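Long-range contacts in GDSL-like Lipase/Acylhydrolase family protein (Neisseria meningitidis, PDB 4K7J), which probably removes O-acetyl groups from peptidoglycan, as an SGNH-type esterase of the GDSL family that works through a catalytic triad: residues L283-L291 with R301-Q312; G26-A34 with R313-W324. All coordinates share one frame; numbering follows the deposited sequence.

Contact 1 (L283-L291 with R301-Q312); sequences LIIGAPESL and RPVRLTEVQQMQ
Gln312 reaches from the helix to Ala287, just past Gly286, where its OE1 takes the backbone N-H of Ala287 at 2.8 Å, nearly straight at 164°. Its CG is anti to the carbonyl carbon (chi1 -66°) and the chain runs on extended, which carries the amide across. One turn earlier Gln309 answers in the other direction: its NE2 gives to Ala287 O at 2.9 Å, the acceptor lying in the plane of the amide while the nitrogen sits above the plane of the carbonyl. Ala287 is thus held on both backbone polar groups, and its CB packs 4.0 Å from Gln309 CG. Farther along, Arg301 NH1 meets Glu289 OE2 at 3.0 Å in a salt bridge, edge-on to the guanidinium and on the anti side of the carboxylate, the two planes 56° apart. Leu305 CD2 lies over the rim of one face of the Arg301 guanidinium and also 3.6 Å from Ser290 N. Strand 283-286 and helix 305-312 run antiparallel, as the first two elements of the beta-alpha-beta unit completed by strand 322-325. In the second shell, Arg301 NH2 donates to Thr306 OG1 and Gln309 OE1; with NE2 also reaching Gln327 OE1, the Gln309 amide is gripped at both ends, consistent with a fixed flip. Gln312 NE2 bonds Tyr247 O. Glu289 OE1 also accepts from the backbone N of Ser335, its strongest partner, and of Met336, and OE2 from that of Cys334.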
loop_
_atom_site.group_PDB
_atom_site.type_symbol
_atom_site.label_atom_id
_atom_site.label_comp_id
_atom_site.label_asym_id
_atom_site.label_seq_id
_atom_site.Cartn_x
_atom_site.Cartn_y
_atom_site.Cartn_z
ATOM N N LEU A 283 9.815 4.878 3.009
ATOM C CA LEU A 283 9.384 5.401 4.300
ATOM C C LEU A 283 8.897 4.259 5.177
ATOM O O LEU A 283 8.006 3.503 4.781
ATOM C CB LEU A 283 8.247 6.402 4.127
ATOM C CG LEU A 283 7.558 6.765 5.458
ATOM C CD1 LEU A 283 8.432 7.690 6.283
ATOM C CD2 LEU A 283 6.179 7.365 5.264
ATOM N N ILE A 284 9.489 4.123 6.356
ATOM C CA ILE A 284 9.035 3.129 7.323
ATOM C C ILE A 284 8.139 3.785 8.374
ATOM O O ILE A 284 8.548 4.730 9.067
ATOM C CB ILE A 284 10.221 2.406 7.985
ATOM C CG1 ILE A 284 10.876 1.473 6.958
ATOM C CG2 ILE A 284 9.765 1.636 9.219
ATOM C CD1 ILE A 284 12.140 0.799 7.429
ATOM N N ILE A 285 6.907 3.297 8.466
ATOM C CA ILE A 285 5.961 3.781 9.458
ATOM C C ILE A 285 6.081 2.955 10.739
ATOM O O ILE A 285 5.681 1.793 10.777
ATOM C CB ILE A 285 4.526 3.736 8.929
ATOM C CG1 ILE A 285 4.366 4.758 7.800
ATOM C CG2 ILE A 285 3.538 4.053 10.054
ATOM C CD1 ILE A 285 2.929 5.026 7.418
ATOM N N GLY A 286 6.672 3.547 11.775
ATOM C CA GLY A 286 6.799 2.864 13.051
ATOM C C GLY A 286 5.424 2.530 13.594
ATOM O O GLY A 286 4.489 3.310 13.423
ATOM N N ALA A 287 5.289 1.368 14.225
ATOM C CA ALA A 287 3.997 0.927 14.727
ATOM C C ALA A 287 3.366 1.950 15.693
ATOM O O ALA A 287 4.076 2.577 16.491
ATOM C CB ALA A 287 4.132 -0.423 15.394
ATOM N N PRO A 288 2.032 2.123 15.616
ATOM C CA PRO A 288 1.338 2.953 16.605
ATOM C C PRO A 288 1.344 2.254 17.950
ATOM O O PRO A 288 1.657 1.067 18.007
ATOM C CB PRO A 288 -0.100 3.009 16.069
ATOM C CG PRO A 288 -0.258 1.741 15.273
ATOM C CD PRO A 288 1.098 1.524 14.639
ATOM N N GLU A 289 1.000 2.958 19.022
ATOM C CA GLU A 289 0.800 2.265 20.279
ATOM C C GLU A 289 -0.419 1.366 20.137
ATOM O O GLU A 289 -1.442 1.777 19.598
ATOM C CB GLU A 289 0.612 3.228 21.459
ATOM C CG GLU A 289 0.376 2.482 22.781
ATOM C CD GLU A 289 0.429 3.376 24.018
ATOM O OE1 GLU A 289 -0.499 4.188 24.223
ATOM O OE2 GLU A 289 1.396 3.250 24.794
ATOM N N SER A 290 -0.285 0.131 20.608
ATOM C CA SER A 290 -1.393 -0.799 20.734
ATOM C C SER A 290 -1.467 -1.188 22.192
ATOM O O SER A 290 -0.497 -1.013 22.933
ATOM C CB SER A 290 -1.152 -2.066 19.903
ATOM O OG SER A 290 -1.147 -1.773 18.518
ATOM N N LEU A 291 -2.614 -1.716 22.603
ATOM C CA LEU A 291 -2.787 -2.207 23.961
ATOM C C LEU A 291 -3.191 -3.667 23.937
ATOM O O LEU A 291 -4.071 -4.058 23.174
ATOM C CB LEU A 291 -3.851 -1.390 24.694
ATOM C CG LEU A 291 -3.546 0.108 24.721
ATOM C CD1 LEU A 291 -4.644 0.881 25.442
ATOM C CD2 LEU A 291 -2.191 0.358 25.370
ATOM N N ARG A 301 0.577 -2.385 27.316
ATOM C CA ARG A 301 1.221 -2.578 26.026
ATOM C C ARG A 301 1.585 -4.042 25.867
ATOM O O ARG A 301 1.916 -4.698 26.849
ATOM C CB ARG A 301 2.472 -1.698 25.931
ATOM C CG ARG A 301 2.165 -0.210 25.740
ATOM C CD ARG A 301 3.352 0.671 26.109
ATOM N NE ARG A 301 4.503 0.450 25.234
ATOM C CZ ARG A 301 4.646 1.006 24.032
ATOM N NH1 ARG A 301 3.700 1.816 23.554
ATOM N NH2 ARG A 301 5.729 0.749 23.304
ATOM N N PRO A 302 1.516 -4.571 24.633
ATOM C CA PRO A 302 2.043 -5.926 24.444
ATOM C C PRO A 302 3.522 -5.932 24.790
ATOM O O PRO A 302 4.214 -4.930 24.574
ATOM C CB PRO A 302 1.851 -6.178 22.943
ATOM C CG PRO A 302 0.849 -5.159 22.499
ATOM C CD PRO A 302 1.085 -3.968 23.364
ATOM N N VAL A 303 3.991 -7.057 25.312
ATOM C CA VAL A 303 5.349 -7.199 25.818
ATOM C C VAL A 303 6.449 -6.937 24.778
ATOM O O VAL A 303 7.542 -6.497 25.124
ATOM C CB VAL A 303 5.523 -8.605 26.462
ATOM C CG1 VAL A 303 6.936 -8.818 26.987
ATOM C CG2 VAL A 303 4.515 -8.781 27.588
ATOM N N ARG A 304 6.165 -7.185 23.501
ATOM C CA ARG A 304 7.205 -7.010 22.483
ATOM C C ARG A 304 7.062 -5.740 21.642
ATOM O O ARG A 304 7.821 -5.541 20.689
ATOM C CB ARG A 304 7.270 -8.236 21.567
ATOM C CG ARG A 304 7.250 -9.575 22.311
ATOM C CD ARG A 304 8.323 -9.625 23.415
ATOM N NE ARG A 304 9.654 -9.353 22.882
ATOM C CZ ARG A 304 10.394 -10.251 22.240
ATOM N NH1 ARG A 304 9.934 -11.477 22.059
ATOM N NH2 ARG A 304 11.593 -9.921 21.776
ATOM N N LEU A 305 6.094 -4.887 21.979
ATOM C CA LEU A 305 5.799 -3.725 21.148
ATOM C C LEU A 305 6.968 -2.760 21.088
ATOM O O LEU A 305 7.360 -2.312 20.008
ATOM C CB LEU A 305 4.547 -2.992 21.635
ATOM C CG LEU A 305 4.212 -1.693 20.908
ATOM C CD1 LEU A 305 4.005 -1.947 19.389
ATOM C CD2 LEU A 305 2.977 -1.047 21.510
ATOM N N THR A 306 7.517 -2.429 22.251
ATOM C CA THR A 306 8.619 -1.469 22.317
ATOM C C THR A 306 9.817 -1.959 21.512
ATOM O O THR A 306 10.395 -1.205 20.732
ATOM C CB THR A 306 9.009 -1.159 23.795
ATOM O OG1 THR A 306 7.933 -0.455 24.424
ATOM C CG2 THR A 306 10.288 -0.308 23.883
ATOM N N GLU A 307 10.165 -3.231 21.658
ATOM C CA GLU A 307 11.306 -3.773 20.921
ATOM C C GLU A 307 11.089 -3.737 19.405
ATOM O O GLU A 307 12.020 -3.453 18.633
ATOM C CB GLU A 307 11.596 -5.199 21.364
ATOM C CG GLU A 307 12.034 -5.321 22.807
ATOM C CD GLU A 307 11.772 -6.706 23.326
ATOM O OE1 GLU A 307 12.561 -7.619 23.000
ATOM O OE2 GLU A 307 10.751 -6.879 24.026
ATOM N N VAL A 308 9.857 -4.020 18.981
ATOM C CA VAL A 308 9.510 -3.954 17.564
ATOM C C VAL A 308 9.625 -2.532 17.013
ATOM O O VAL A 308 10.237 -2.323 15.971
ATOM C CB VAL A 308 8.103 -4.528 17.292
ATOM C CG1 VAL A 308 7.627 -4.188 15.860
ATOM C CG2 VAL A 308 8.098 -6.022 17.521
ATOM N N GLN A 309 9.043 -1.556 17.711
ATOM C CA GLN A 309 9.128 -0.160 17.280
ATOM C C GLN A 309 10.582 0.323 17.179
ATOM O O GLN A 309 10.937 1.102 16.286
ATOM C CB GLN A 309 8.352 0.754 18.237
ATOM C CG GLN A 309 6.836 0.574 18.202
ATOM C CD GLN A 309 6.156 1.256 19.367
ATOM O OE1 GLN A 309 6.672 1.258 20.488
ATOM N NE2 GLN A 309 5.011 1.872 19.104
ATOM N N GLN A 310 11.420 -0.148 18.093
ATOM C CA GLN A 310 12.826 0.267 18.103
ATOM C C GLN A 310 13.589 -0.385 16.964
ATOM O O GLN A 310 14.452 0.237 16.346
ATOM C CB GLN A 310 13.486 -0.058 19.446
ATOM C CG GLN A 310 13.013 0.843 20.561
ATOM C CD GLN A 310 13.742 0.599 21.866
ATOM O OE1 GLN A 310 14.628 -0.257 21.957
ATOM N NE2 GLN A 310 13.365 1.353 22.888
ATOM N N MET A 311 13.269 -1.644 16.693
ATOM C CA MET A 311 13.863 -2.334 15.567
ATOM C C MET A 311 13.548 -1.576 14.287
ATOM O O MET A 311 14.430 -1.376 13.447
ATOM C CB MET A 311 13.335 -3.763 15.455
ATOM C CG MET A 311 13.804 -4.445 14.178
ATOM S SD MET A 311 12.755 -5.829 13.760
ATOM C CE MET A 311 11.324 -4.935 13.152
ATOM N N GLN A 312 12.295 -1.141 14.148
ATOM C CA GLN A 312 11.874 -0.438 12.934
ATOM C C GLN A 312 12.703 0.806 12.676
ATOM O O GLN A 312 13.098 1.074 11.535
ATOM C CB GLN A 312 10.396 -0.057 12.999
ATOM C CG GLN A 312 9.450 -1.243 13.005
ATOM C CD GLN A 312 7.994 -0.821 13.066
ATOM O OE1 GLN A 312 7.528 -0.336 14.083
ATOM N NE2 GLN A 312 7.275 -0.993 11.961
#

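Contact 2 (G26-A34 with R313-W324); sequences GLLTDYGNA and RRVARQGQTMFW
Tyr31, which buries the most surface in this contact, lies across the C-terminal end of helix 305-318. Arg317 CB stands 3.8 Å from the centroid of the Tyr31 ring, 15° off the normal, a CH-pi contact, and its extended chain carries CG and CD on past the CD1-CE1 side. Thr29 CG2 covers the opposite face. The phenol oxygen is reached by Arg313, whose NH1 donates to Tyr31 OH at 2.9 Å in the guanidinium plane; the planes of ring and guanidinium stand 85° apart, and the centre of one guanidinium face rests on Phe323 CE2. Trp324 and Met322 flank Phe323 in the strand, each in a non-hydrogen-bonded pair, with Leu28 and Asp30 respectively. Strand 28-30 runs antiparallel to 322-324, with Thr29 and Phe323 as the hydrogen-bonded pair: Thr29 N gives to Phe323 O at 2.8 Å and Phe323 N to Thr29 O. With CG anti to the backbone N (chi1 -169°), the Trp324 indole lies alongside Leu27, whose CB is 3.4 Å from Trp324 NE1. Met322 packs its CB 4.0 Å from Leu28 CD1, on the sheet face covered by helix 354-373. Backbone bonds therefore set the register of this edge strand, while Tyr31, with Arg317 over one face and Arg313 NH1 on its hydroxyl, ties the end of the strand to the helix.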
loop_
_atom_site.group_PDB
_atom_site.type_symbol
_atom_site.label_atom_id
_atom_site.label_comp_id
_atom_site.label_asym_id
_atom_site.label_seq_id
_atom_site.Cartn_x
_atom_site.Cartn_y
_atom_site.Cartn_z
ATOM N N GLY A 26 10.785 16.220 13.215
ATOM C CA GLY A 26 9.751 15.964 14.201
ATOM C C GLY A 26 9.276 14.526 14.143
ATOM O O GLY A 26 10.009 13.607 14.514
ATOM N N LEU A 27 8.049 14.326 13.669
ATOM C CA LEU A 27 7.496 12.985 13.528
ATOM C C LEU A 27 8.246 12.237 12.442
ATOM O O LEU A 27 8.425 11.021 12.518
ATOM C CB LEU A 27 6.023 13.053 13.158
ATOM C CG LEU A 27 5.103 13.740 14.163
ATOM C CD1 LEU A 27 3.664 13.714 13.647
ATOM C CD2 LEU A 27 5.208 13.069 15.518
ATOM N N LEU A 28 8.671 12.975 11.424
ATOM C CA LEU A 28 9.392 12.394 10.303
ATOM C C LEU A 28 10.908 12.569 10.476
ATOM O O LEU A 28 11.402 13.687 10.598
ATOM C CB LEU A 28 8.906 13.024 8.991
ATOM C CG LEU A 28 9.475 12.490 7.676
ATOM C CD1 LEU A 28 9.205 11.000 7.546
ATOM C CD2 LEU A 28 8.882 13.250 6.486
ATOM N N THR A 29 11.642 11.464 10.490
ATOM C CA THR A 29 13.096 11.530 10.564
ATOM C C THR A 29 13.678 10.993 9.272
ATOM O O THR A 29 13.369 9.871 8.865
ATOM C CB THR A 29 13.672 10.706 11.742
ATOM O OG1 THR A 29 13.104 11.156 12.977
ATOM C CG2 THR A 29 15.191 10.849 11.798
ATOM N N ASP A 30 14.510 11.795 8.613
ATOM C CA ASP A 30 15.159 11.332 7.389
ATOM C C ASP A 30 16.581 10.849 7.646
ATOM O O ASP A 30 17.459 11.650 7.936
ATOM C CB ASP A 30 15.161 12.432 6.331
ATOM C CG ASP A 30 15.762 11.975 5.017
ATOM O OD1 ASP A 30 15.935 10.752 4.822
ATOM O OD2 ASP A 30 16.061 12.850 4.176
ATOM N N TYR A 31 16.798 9.540 7.518
ATOM C CA TYR A 31 18.120 8.942 7.707
ATOM C C TYR A 31 18.885 8.823 6.401
ATOM O O TYR A 31 19.961 8.228 6.352
ATOM C CB TYR A 31 18.005 7.565 8.352
ATOM C CG TYR A 31 17.486 7.645 9.757
ATOM C CD1 TYR A 31 18.269 8.180 10.769
ATOM C CD2 TYR A 31 16.198 7.224 10.068
ATOM C CE1 TYR A 31 17.791 8.274 12.068
ATOM C CE2 TYR A 31 15.710 7.318 11.362
ATOM C CZ TYR A 31 16.519 7.835 12.360
ATOM O OH TYR A 31 16.043 7.940 13.645
ATOM N N GLY A 32 18.295 9.358 5.338
ATOM C CA GLY A 32 18.955 9.460 4.056
ATOM C C GLY A 32 19.142 10.925 3.708
ATOM O O GLY A 32 19.378 11.760 4.583
ATOM N N ASN A 33 19.014 11.241 2.428
ATOM C CA ASN A 33 19.248 12.593 1.946
ATOM C C ASN A 33 18.157 12.923 0.944
ATOM O O ASN A 33 18.398 12.950 -0.262
ATOM C CB ASN A 33 20.629 12.666 1.286
ATOM C CG ASN A 33 21.104 14.096 1.047
ATOM O OD1 ASN A 33 20.418 15.067 1.391
ATOM N ND2 ASN A 33 22.297 14.228 0.455
ATOM N N ALA A 34 16.953 13.157 1.456
ATOM C CA ALA A 34 15.772 13.288 0.615
ATOM C C ALA A 34 15.885 14.436 -0.382
ATOM O O ALA A 34 15.464 14.304 -1.530
ATOM C CB ALA A 34 14.514 13.432 1.470
ATOM N N ARG A 313 12.953 1.579 13.728
ATOM C CA ARG A 313 13.771 2.772 13.584
ATOM C C ARG A 313 15.231 2.454 13.235
ATOM O O ARG A 313 15.813 3.107 12.383
ATOM C CB ARG A 313 13.678 3.674 14.822
ATOM C CG ARG A 313 14.358 5.002 14.607
ATOM C CD ARG A 313 14.585 5.730 15.910
ATOM N NE ARG A 313 13.363 6.345 16.410
ATOM C CZ ARG A 313 12.899 7.520 15.998
ATOM N NH1 ARG A 313 13.551 8.209 15.072
ATOM N NH2 ARG A 313 11.776 8.004 16.508
ATOM N N ARG A 314 15.814 1.437 13.864
ATOM C CA ARG A 314 17.168 1.006 13.491
ATOM C C ARG A 314 17.252 0.597 12.017
ATOM O O ARG A 314 18.213 0.926 11.323
ATOM C CB ARG A 314 17.625 -0.176 14.347
ATOM C CG ARG A 314 17.975 0.156 15.778
ATOM C CD ARG A 314 18.781 -0.986 16.421
ATOM N NE ARG A 314 18.050 -2.254 16.514
ATOM C CZ ARG A 314 17.143 -2.514 17.446
ATOM N NH1 ARG A 314 16.851 -1.597 18.355
ATOM N NH2 ARG A 314 16.528 -3.683 17.475
ATOM N N VAL A 315 16.242 -0.126 11.542
ATOM C CA VAL A 315 16.204 -0.530 10.131
ATOM C C VAL A 315 16.174 0.686 9.210
ATOM O O VAL A 315 16.915 0.747 8.213
ATOM C CB VAL A 315 14.988 -1.438 9.824
ATOM C CG1 VAL A 315 14.799 -1.592 8.312
ATOM C CG2 VAL A 315 15.162 -2.795 10.492
ATOM N N ALA A 316 15.319 1.652 9.550
ATOM C CA ALA A 316 15.257 2.927 8.824
ATOM C C ALA A 316 16.625 3.605 8.697
ATOM O O ALA A 316 17.022 4.056 7.609
ATOM C CB ALA A 316 14.274 3.868 9.508
ATOM N N ARG A 317 17.344 3.685 9.812
ATOM C CA ARG A 317 18.627 4.392 9.831
ATOM C C ARG A 317 19.679 3.629 9.062
ATOM O O ARG A 317 20.406 4.203 8.252
ATOM C CB ARG A 317 19.104 4.623 11.270
ATOM C CG ARG A 317 20.413 5.400 11.325
ATOM C CD ARG A 317 20.767 5.816 12.743
ATOM N NE ARG A 317 22.100 6.413 12.812
ATOM C CZ ARG A 317 22.687 6.776 13.947
ATOM N NH1 ARG A 317 22.040 6.630 15.097
ATOM N NH2 ARG A 317 23.911 7.293 13.935
ATOM N N GLN A 318 19.766 2.329 9.308
ATOM C CA GLN A 318 20.754 1.510 8.623
ATOM C C GLN A 318 20.438 1.389 7.134
ATOM O O GLN A 318 21.343 1.339 6.315
ATOM C CB GLN A 318 20.909 0.144 9.309
ATOM C CG GLN A 318 21.743 0.239 10.595
ATOM C CD GLN A 318 21.629 -0.975 11.501
ATOM O OE1 GLN A 318 21.441 -2.103 11.039
ATOM N NE2 GLN A 318 21.764 -0.747 12.805
ATOM N N GLY A 319 19.158 1.385 6.782
ATOM C CA GLY A 319 18.772 1.339 5.374
ATOM C C GLY A 319 18.691 2.711 4.727
ATOM O O GLY A 319 18.335 2.831 3.552
ATOM N N GLN A 320 19.027 3.742 5.497
ATOM C CA GLN A 320 18.947 5.139 5.051
ATOM C C GLN A 320 17.595 5.546 4.495
ATOM O O GLN A 320 17.514 6.264 3.494
ATOM C CB GLN A 320 20.045 5.452 4.031
ATOM C CG GLN A 320 21.447 5.365 4.628
ATOM C CD GLN A 320 22.531 5.363 3.567
ATOM O OE1 GLN A 320 22.295 5.740 2.420
ATOM N NE2 GLN A 320 23.725 4.924 3.944
ATOM N N THR A 321 16.535 5.100 5.153
ATOM C CA THR A 321 15.187 5.429 4.721
ATOM C C THR A 321 14.642 6.566 5.578
ATOM O O THR A 321 15.328 7.071 6.469
ATOM C CB THR A 321 14.257 4.208 4.865
ATOM O OG1 THR A 321 13.761 4.144 6.205
ATOM C CG2 THR A 321 15.021 2.930 4.567
ATOM N N MET A 322 13.413 6.978 5.301
ATOM C CA MET A 322 12.705 7.884 6.191
ATOM C C MET A 322 11.950 7.050 7.220
ATOM O O MET A 322 11.677 5.876 6.975
ATOM C CB MET A 322 11.742 8.760 5.407
ATOM C CG MET A 322 12.454 9.791 4.529
ATOM S SD MET A 322 11.307 10.651 3.444
ATOM C CE MET A 322 10.899 9.337 2.290
ATOM N N PHE A 323 11.646 7.656 8.369
ATOM C CA PHE A 323 10.934 6.993 9.456
ATOM C C PHE A 323 9.894 7.953 10.033
ATOM O O PHE A 323 10.218 9.080 10.390
ATOM C CB PHE A 323 11.915 6.548 10.546
ATOM C CG PHE A 323 11.264 5.851 11.712
ATOM C CD1 PHE A 323 10.947 4.500 11.646
ATOM C CD2 PHE A 323 10.981 6.543 12.881
ATOM C CE1 PHE A 323 10.356 3.859 12.708
ATOM C CE2 PHE A 323 10.389 5.905 13.952
ATOM C CZ PHE A 323 10.076 4.564 13.867
ATOM N N TRP A 324 8.638 7.514 10.101
ATOM C CA TRP A 324 7.585 8.317 10.691
ATOM C C TRP A 324 7.032 7.594 11.909
ATOM O O TRP A 324 6.532 6.479 11.800
ATOM C CB TRP A 324 6.477 8.559 9.681
ATOM C CG TRP A 324 5.476 9.582 10.089
ATOM C CD1 TRP A 324 5.638 10.936 10.087
ATOM C CD2 TRP A 324 4.126 9.342 10.514
ATOM N NE1 TRP A 324 4.486 11.552 10.504
ATOM C CE2 TRP A 324 3.541 10.596 10.768
ATOM C CE3 TRP A 324 3.359 8.187 10.699
ATOM C CZ2 TRP A 324 2.220 10.731 11.203
ATOM C CZ3 TRP A 324 2.052 8.321 11.136
ATOM C CH2 TRP A 324 1.495 9.585 11.380
HETATM O O HOH W 1 10.574 9.830 13.976
HETATM O O HOH W 2 15.559 8.656 3.048
HETATM O O HOH W 3 21.859 6.762 7.945
#

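The centres of the two contacts lie about 15 Å apart, on the same side of the centre of the chain, and helix 305-318 serves both: contact 1 uses its first half, contact 2 its last turns. Strands 281-286 and 322-325 are neighbours in one six-stranded mixed sheet, where Ile284 N lies 2.9 Å from Met322 O and Gly286 N 2.9 Å from Trp324 O, both probable hydrogen bonds. In sequence, contact 1 is nested within the long loop that contact 2 closes. The beginning of the modelled chain thus returns to this beta-alpha-beta unit of the esterase domain as an antiparallel edge strand beside otherwise parallel ones.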